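PDB 3HHL: RPA0582 from Rhodopseudomonas palustris, which is of unknown function but belongs to the DUF1330 family and forms an alpha-beta barrel fold, seen here as a pair of chains. Local coordinates for the interface of chains B and A. Residues are numbered along the deposited sequence; one frame, centred on the assembly and turned at random. Chains: chain A, RPA0582; chain B, RPA0582.

Two patches about 23 Å apart, measured between the centres of their C-alpha atoms, join the chains. In contact 1 B:Ile80 pairs with A:Leu126 of strand A:124-131, and B:Gly81 goes on over A:His5; in contact 2 residues 77-79 of chain A lie along strand B:124-128. The segment near residues 77-81 of each chain thus meets the other's strand beginning at residue 124, and the equivalent leucines A:Leu126 and B:Leu126 serve one patch each. The bridges differ, B:Ile80 with A:Leu126 but A:Leu77 with B:Arg128. This reciprocal exchange suggests a dimer, although the structure alone does not show that it is the biological unit.

Contact 1: the interface of chains B and A. Residues chain B 80-81; chain A 5-8, 117, 124-126.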
loop_
_atom_site.group_PDB
_atom_site.type_symbol
_atom_site.label_atom_id
_atom_site.label_comp_id
_atom_site.label_asym_id
_atom_site.label_seq_id
_atom_site.Cartn_x
_atom_site.Cartn_y
_atom_site.Cartn_z
ATOM N N ILE B 80 10.380 1.438 5.989
ATOM C CA ILE B 80 11.043 2.328 5.027
ATOM C C ILE B 80 10.049 3.398 4.580
ATOM O O ILE B 80 8.982 3.104 4.067
ATOM C CB ILE B 80 11.580 1.618 3.764
ATOM C CG1 ILE B 80 12.649 0.571 4.105
ATOM C CG2 ILE B 80 12.147 2.655 2.811
ATOM C CD1 ILE B 80 13.139 -0.243 2.914
ATOM N N GLY B 81 10.433 4.641 4.784
ATOM C CA GLY B 81 9.574 5.768 4.491
ATOM C C GLY B 81 9.749 6.804 5.566
ATOM O O GLY B 81 10.543 6.616 6.489
ATOM N N HIS A 5 13.004 7.602 -0.059
ATOM C CA HIS A 5 13.389 6.705 0.997
ATOM C C HIS A 5 13.701 5.361 0.408
ATOM O O HIS A 5 12.858 4.741 -0.221
ATOM C CB HIS A 5 12.260 6.589 2.023
ATOM C CG HIS A 5 11.744 7.912 2.492
ATOM N ND1 HIS A 5 12.049 8.440 3.732
ATOM C CD2 HIS A 5 10.960 8.824 1.868
ATOM C CE1 HIS A 5 11.459 9.619 3.849
ATOM N NE2 HIS A 5 10.791 9.873 2.736
ATOM N N ILE A 6 14.923 4.928 0.654
ATOM C CA ILE A 6 15.472 3.728 0.074
ATOM C C ILE A 6 15.746 2.726 1.162
ATOM O O ILE A 6 15.402 1.577 1.027
ATOM C CB ILE A 6 16.754 4.067 -0.660
ATOM C CG1 ILE A 6 16.426 5.005 -1.832
ATOM C CG2 ILE A 6 17.513 2.803 -1.110
ATOM C CD1 ILE A 6 17.692 5.709 -2.400
ATOM N N ASP A 7 16.350 3.164 2.250
ATOM C CA ASP A 7 16.688 2.259 3.347
ATOM C C ASP A 7 15.996 2.605 4.652
ATOM O O ASP A 7 15.525 3.687 4.839
ATOM C CB ASP A 7 18.202 2.290 3.577
ATOM C CG ASP A 7 18.987 1.535 2.489
ATOM O OD1 ASP A 7 18.563 0.424 2.042
ATOM O OD2 ASP A 7 20.047 2.074 2.103
ATOM N N PRO A 8 15.906 1.656 5.559
ATOM C CA PRO A 8 15.391 1.986 6.874
ATOM C C PRO A 8 16.473 2.657 7.708
ATOM O O PRO A 8 17.639 2.407 7.468
ATOM C CB PRO A 8 15.050 0.622 7.448
ATOM C CG PRO A 8 15.946 -0.280 6.753
ATOM C CD PRO A 8 16.105 0.221 5.386
ATOM N N ARG A 117 19.335 -3.510 -4.655
ATOM C CA ARG A 117 18.120 -2.755 -4.344
ATOM C C ARG A 117 18.494 -1.313 -4.124
ATOM O O ARG A 117 17.814 -0.428 -4.608
ATOM C CB ARG A 117 17.375 -3.317 -3.119
ATOM C CG ARG A 117 15.913 -2.848 -3.005
ATOM C CD ARG A 117 15.335 -3.071 -1.615
ATOM N NE ARG A 117 14.042 -2.398 -1.422
ATOM C CZ ARG A 117 13.879 -1.146 -0.981
ATOM N NH1 ARG A 117 14.923 -0.389 -0.679
ATOM N NH2 ARG A 117 12.658 -0.639 -0.858
ATOM N N SER A 124 10.550 4.540 -2.178
ATOM C CA SER A 124 9.819 3.320 -1.793
ATOM C C SER A 124 9.129 3.477 -0.457
ATOM O O SER A 124 9.469 4.361 0.291
ATOM C CB SER A 124 10.767 2.118 -1.667
ATOM O OG SER A 124 11.723 2.313 -0.636
ATOM N N ARG A 125 8.183 2.594 -0.168
ATOM C CA ARG A 125 7.638 2.441 1.189
ATOM C C ARG A 125 7.671 0.999 1.551
ATOM O O ARG A 125 7.443 0.169 0.690
ATOM C CB ARG A 125 6.199 2.924 1.279
ATOM C CG ARG A 125 6.016 4.341 0.876
ATOM C CD ARG A 125 6.676 5.264 1.885
ATOM N NE ARG A 125 6.453 6.642 1.492
ATOM C CZ ARG A 125 7.234 7.332 0.665
ATOM N NH1 ARG A 125 8.332 6.813 0.146
ATOM N NH2 ARG A 125 6.926 8.577 0.379
ATOM N N LEU A 126 7.985 0.698 2.808
ATOM C CA LEU A 126 7.895 -0.666 3.317
ATOM C C LEU A 126 7.099 -0.587 4.588
ATOM O O LEU A 126 7.571 -0.087 5.586
ATOM C CB LEU A 126 9.281 -1.266 3.570
ATOM C CG LEU A 126 9.376 -2.740 3.986
ATOM C CD1 LEU A 126 8.763 -3.602 2.961
ATOM C CD2 LEU A 126 10.855 -3.126 4.190
HETATM O O HOH W 1 13.329 4.867 5.677
#
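B:Ile80 reaches into chain A beside A:Leu126, and its backbone pairs with that residue as an antiparallel bridge. The amide N of A:Leu126 gives a hydrogen bond to B:Ile80 O (2.9 Å), and B:Ile80 N returns one to A:Leu126 O. From this base the side chain can be followed outward. B:Ile80 CB rests against A:Leu126 CB, 3.7 Å away. There it forks: CG2, anti to the backbone N, meets the hydroxyl OG of A:Ser124 and the carbonyl O of A:His5. B:Ile80 CG1, beside that N (chi1 -62°), lies 3.7 Å from the ring atom CD of A:Pro8, the two side chains crossing obliquely. The chain then runs on extended, and B:Ile80 CD1 ends near A:Ile6 O, A:Leu126 CD2 and the guanidinium of A:Arg117, which approaches tip to tip with A:Arg117 NH2 at 3.8 Å. A beta-branched residue suits this place because CG2 packs on A:Ser124 and A:His5 while the CG1-CD1 arm reaches A:Pro8 and A:Arg117.

The polar groups around this apolar tip are engaged with one another. A:Arg117, extended from CG to NE, gives NH1 to A:Ile6 O and NH2 to A:Ser124 OG, the latter within the guanidinium plane; the serine hydroxyl OG of A:Ser124 passes its own hydrogen to A:His5 O at 2.7 Å. This network ties the loop A:5-8 to helix A:108-120 and strand A:124-131, and so is likely to hold the surface that B:Ile80 meets.

At B:Gly81 the backbone, with a phi of 141° that is awkward for residues bearing a side chain, lies over the face of the A:His5 ring, B:Gly81 C 3.8 Å from its centroid. A water links B:Gly81 N to A:Asp7 O. In the fold, B:Ile80 forms an isolated antiparallel bridge to strand A:124-131, between that strand and the N-terminal loop of chain A.

Contact 2: the interface of chains B and A. Residues chain B 13, 16, 27, 101, 126, 128; chain A 77-79.
A:Leu79 carries its CG anti to the backbone N (chi1 -179°), which sends its two methyls in among apolar side chains of chain B. B:Phe16 likewise has CG anti to its N, and a chi2 of 89° turns the ring so that A:Leu79 CD2 sits above one face, 3.9 Å from the plane and offset toward the rim. The same methyl meets the selenomethionine B:Met27, whose bent chain puts B:Met27 CE 3.7 Å from A:Leu79 CD2, and B:Leu126 CD2, on a side chain running alongside and pointing the same way. B:Phe101 comes tip to tip, with B:Phe101 CE2 4.1 Å from A:Leu79 CD2. The other methyl, CD1, faces B:Phe13 CD1. A branched leucine suits this pocket because its forked end serves several walls together; an alanine here would probably leave a gap between B:Phe16 and B:Met27 and set the B:Phe16 ring freer to turn.

A:Leu77 packs against the CB end of B:Phe16, the side chains crossing at about a right angle, with A:Leu77 CD2 3.6 Å from B:Phe16 CB. Its backbone supplies the bridge: B:Arg128 N donates to A:Leu77 O at 2.8 Å. The return bond from A:Leu77 N to B:Arg128 O is weak, as is that from A:Leu79 N to B:Leu126 O. The side chain of B:Arg128 extends within chain B, where NH1 makes a weak hydrogen bond to B:Phe16 O.

Strand A:77-78 thus lies antiparallel along strand B:124-128, and A:Leu79, just beyond it, packs among apolar side chains of helices B:10-18 and B:98-106 and strands B:25-33 and B:124-128.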
loop_
_atom_site.group_PDB
_atom_site.type_symbol
_atom_site.label_atom_id
_atom_site.label_comp_id
_atom_site.label_asym_id
_atom_site.label_seq_id
_atom_site.Cartn_x
_atom_site.Cartn_y
_atom_site.Cartn_z
ATOM N N PHE B 13 -10.500 10.551 -12.282
ATOM C CA PHE B 13 -11.601 9.617 -12.413
ATOM C C PHE B 13 -11.947 9.301 -13.874
ATOM O O PHE B 13 -12.343 8.175 -14.207
ATOM C CB PHE B 13 -12.834 10.127 -11.675
ATOM C CG PHE B 13 -13.826 9.047 -11.394
ATOM C CD1 PHE B 13 -13.591 8.121 -10.411
ATOM C CD2 PHE B 13 -14.959 8.902 -12.163
ATOM C CE1 PHE B 13 -14.471 7.088 -10.168
ATOM C CE2 PHE B 13 -15.855 7.868 -11.896
ATOM C CZ PHE B 13 -15.588 6.966 -10.895
ATOM N N PHE B 16 -9.620 6.717 -14.935
ATOM C CA PHE B 16 -9.993 5.454 -14.333
ATOM C C PHE B 16 -11.008 4.757 -15.212
ATOM O O PHE B 16 -10.837 3.592 -15.547
ATOM C CB PHE B 16 -10.565 5.719 -12.958
ATOM C CG PHE B 16 -11.094 4.501 -12.241
ATOM C CD1 PHE B 16 -10.270 3.735 -11.451
ATOM C CD2 PHE B 16 -12.449 4.200 -12.269
ATOM C CE1 PHE B 16 -10.760 2.625 -10.750
ATOM C CE2 PHE B 16 -12.947 3.104 -11.595
ATOM C CZ PHE B 16 -12.089 2.311 -10.820
HETATM N N MSE B 27 -8.100 -2.514 -5.363
HETATM C CA MSE B 27 -8.035 -1.169 -4.890
HETATM C C MSE B 27 -7.345 -1.186 -3.515
HETATM O O MSE B 27 -7.933 -1.584 -2.510
HETATM C CB MSE B 27 -9.457 -0.641 -4.763
HETATM C CG MSE B 27 -10.238 -0.602 -6.061
HETATM SE SE MSE B 27 -9.396 0.355 -7.521
HETATM C CE MSE B 27 -9.881 2.127 -7.089
ATOM N N PHE B 101 -17.386 -0.784 -9.995
ATOM C CA PHE B 101 -16.956 0.271 -9.114
ATOM C C PHE B 101 -17.610 1.594 -9.451
ATOM O O PHE B 101 -17.914 2.398 -8.557
ATOM C CB PHE B 101 -15.425 0.403 -9.209
ATOM C CG PHE B 101 -14.833 1.374 -8.241
ATOM C CD1 PHE B 101 -14.425 0.965 -6.997
ATOM C CD2 PHE B 101 -14.706 2.706 -8.568
ATOM C CE1 PHE B 101 -13.894 1.887 -6.086
ATOM C CE2 PHE B 101 -14.206 3.613 -7.647
ATOM C CZ PHE B 101 -13.794 3.202 -6.423
ATOM N N LEU B 126 -5.495 5.823 -2.709
ATOM C CA LEU B 126 -6.339 4.775 -3.285
ATOM C C LEU B 126 -5.692 4.430 -4.586
ATOM O O LEU B 126 -5.772 5.197 -5.544
ATOM C CB LEU B 126 -7.776 5.270 -3.495
ATOM C CG LEU B 126 -8.822 4.255 -3.965
ATOM C CD1 LEU B 126 -8.941 3.200 -2.970
ATOM C CD2 LEU B 126 -10.170 4.912 -4.179
ATOM N N ARG B 128 -5.084 1.909 -7.745
ATOM C CA ARG B 128 -5.756 0.901 -8.525
ATOM C C ARG B 128 -4.715 -0.043 -9.061
ATOM O O ARG B 128 -3.783 0.427 -9.687
ATOM C CB ARG B 128 -6.500 1.521 -9.678
ATOM C CG ARG B 128 -6.944 0.507 -10.685
ATOM C CD ARG B 128 -7.497 1.178 -11.916
ATOM N NE ARG B 128 -7.620 0.268 -13.038
ATOM C CZ ARG B 128 -8.409 0.442 -14.083
ATOM N NH1 ARG B 128 -9.184 1.485 -14.179
ATOM N NH2 ARG B 128 -8.415 -0.446 -15.064
ATOM N N LEU A 77 -3.313 3.170 -11.510
ATOM C CA LEU A 77 -3.731 4.551 -11.310
ATOM C C LEU A 77 -3.695 4.953 -9.858
ATOM O O LEU A 77 -4.083 4.167 -8.966
ATOM C CB LEU A 77 -5.155 4.759 -11.803
ATOM C CG LEU A 77 -5.592 6.197 -12.079
ATOM C CD1 LEU A 77 -4.934 6.646 -13.346
ATOM C CD2 LEU A 77 -7.125 6.341 -12.187
HETATM N N MSE A 78 -3.241 6.186 -9.614
HETATM C CA MSE A 78 -3.395 6.801 -8.296
HETATM C C MSE A 78 -4.745 7.523 -8.355
HETATM O O MSE A 78 -4.813 8.661 -8.786
HETATM C CB MSE A 78 -2.255 7.770 -7.996
HETATM C CG MSE A 78 -2.376 8.466 -6.653
HETATM SE SE MSE A 78 -2.028 7.211 -5.207
HETATM C CE MSE A 78 -0.320 6.493 -5.749
ATOM N N LEU A 79 -5.814 6.833 -7.958
ATOM C CA LEU A 79 -7.166 7.390 -8.043
ATOM C C LEU A 79 -7.381 8.465 -6.968
ATOM O O LEU A 79 -7.965 9.511 -7.254
ATOM C CB LEU A 79 -8.219 6.293 -7.919
ATOM C CG LEU A 79 -9.664 6.775 -8.023
ATOM C CD1 LEU A 79 -9.778 7.581 -9.250
ATOM C CD2 LEU A 79 -10.645 5.607 -8.043
#